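Local coordinates for putative nucleoprotein (Infectious salmon anemia virus, PDB 4EWC) that encapsidates the negative-strand viral RNA, shielding it from nucleases and forming the ribonucleoprotein that serves as template for transcription and replication, at the interface of chains A and B. Residues are numbered along the deposited sequence; one frame, centred on the assembly and turned at random. Chains: chain A/B, Putative nucleoprotein.

The interface of chains A and B. Residues chain A 519-522; chain B 455, 459, 500.
Two donors of A:Ser521 converge on OE1, one carboxylate oxygen of B:Glu500. The backbone N of A:Ser521 approaches OE1 of B:Glu500 nearly along the axis of that carboxylate bond, 2.8 Å away, in a nearly straight bond. The hydroxyl OG of A:Ser521 reaches OE1 of B:Glu500 on its anti side, somewhat out of the carboxylate plane, at 2.5 Å. Serine suits the place because, with OG turned beside its own backbone N (chi1 -41°), hydroxyl and amide point to one acceptor. Glutamate has the reach for its part: CG is anti to the backbone N (chi1 169°) and the chain runs on extended, carrying the carboxylate from strand 499-500 of chain B to the loop that follows strand 517-519 of chain A.

The aliphatic part of that chain also packs. CG of B:Glu500 lies 3.7 Å from CE2 of A:Phe522, whose ring is inclined by 29° to the carboxylate plane, while CB of A:Ser521 sits over the centre of one ring face. The carboxylates of A:Asp520 and B:Glu500 stand almost perpendicular to each other, with OD2 of A:Asp520 and OE1 of B:Glu500 4.3 Å apart. Such like charges would probably disfavour each other, although a water near both groups, its O 2.9 Å from OD2 of A:Asp520, may ease this.

Toward helix 457-463 of chain B the contact becomes apolar. B:Ile459 extends its longer branch, so that CD1 meets CA of A:Asp520 at 3.6 Å, and its other methyl, CG2, flanks the serine hydroxyl. An isoleucine thus offers one branch to the loop backbone and another to the side of the polar pair. Farther along, A:Thr519 and B:Cys455 form a parallel beta bridge, part of a two-fold symmetric interface whose biological role the structure alone does not show. There SG of B:Cys455 lies 3.9 Å from the carbonyl O of A:Thr519.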
# COMPACT_ATOMS: atom_id res chain seq x y z
N THR A 519 -12.60 3.19 -2.90
CA THR A 519 -13.09 4.53 -2.66
C THR A 519 -12.29 5.12 -1.52
O THR A 519 -11.54 4.41 -0.83
CB THR A 519 -14.61 4.57 -2.34
OG1 THR A 519 -14.92 3.74 -1.20
CG2 THR A 519 -15.40 4.11 -3.55
N ASP A 520 -12.43 6.42 -1.33
CA ASP A 520 -11.91 7.02 -0.13
C ASP A 520 -12.96 6.83 0.97
O ASP A 520 -13.95 6.11 0.79
CB ASP A 520 -11.60 8.49 -0.36
CG ASP A 520 -12.83 9.31 -0.66
OD1 ASP A 520 -13.97 8.80 -0.58
OD2 ASP A 520 -12.65 10.50 -0.99
N SER A 521 -12.76 7.51 2.09
CA SER A 521 -13.65 7.38 3.22
C SER A 521 -15.06 7.89 2.94
O SER A 521 -16.03 7.40 3.50
CB SER A 521 -13.07 8.12 4.41
OG SER A 521 -11.68 7.92 4.49
N PHE A 522 -15.16 8.86 2.04
CA PHE A 522 -16.44 9.54 1.80
C PHE A 522 -17.24 8.86 0.71
O PHE A 522 -18.45 9.11 0.56
CB PHE A 522 -16.15 11.00 1.48
CG PHE A 522 -15.20 11.63 2.47
CD1 PHE A 522 -15.64 11.96 3.74
CD2 PHE A 522 -13.85 11.80 2.16
CE1 PHE A 522 -14.78 12.52 4.67
CE2 PHE A 522 -12.97 12.34 3.11
CZ PHE A 522 -13.45 12.70 4.36
N CYS B 455 -13.39 0.51 1.02
CA CYS B 455 -12.48 1.64 1.19
C CYS B 455 -11.07 1.21 0.87
O CYS B 455 -10.74 0.04 1.01
CB CYS B 455 -12.52 2.16 2.62
SG CYS B 455 -11.39 3.53 2.96
N ILE B 459 -6.01 3.54 3.47
CA ILE B 459 -6.80 4.36 4.36
C ILE B 459 -7.15 3.59 5.63
O ILE B 459 -6.90 4.09 6.74
CB ILE B 459 -8.09 4.89 3.70
CG1 ILE B 459 -7.76 5.76 2.50
CG2 ILE B 459 -8.93 5.70 4.71
CD1 ILE B 459 -9.00 6.34 1.82
N GLU B 500 -9.65 10.59 7.70
CA GLU B 500 -9.25 11.24 6.45
C GLU B 500 -9.80 12.67 6.34
O GLU B 500 -10.99 12.90 6.54
CB GLU B 500 -9.70 10.42 5.23
CG GLU B 500 -9.54 11.14 3.89
CD GLU B 500 -9.86 10.27 2.67
OE1 GLU B 500 -10.78 9.43 2.73
OE2 GLU B 500 -9.19 10.42 1.63
O HOH W 1 -10.03 11.51 -0.38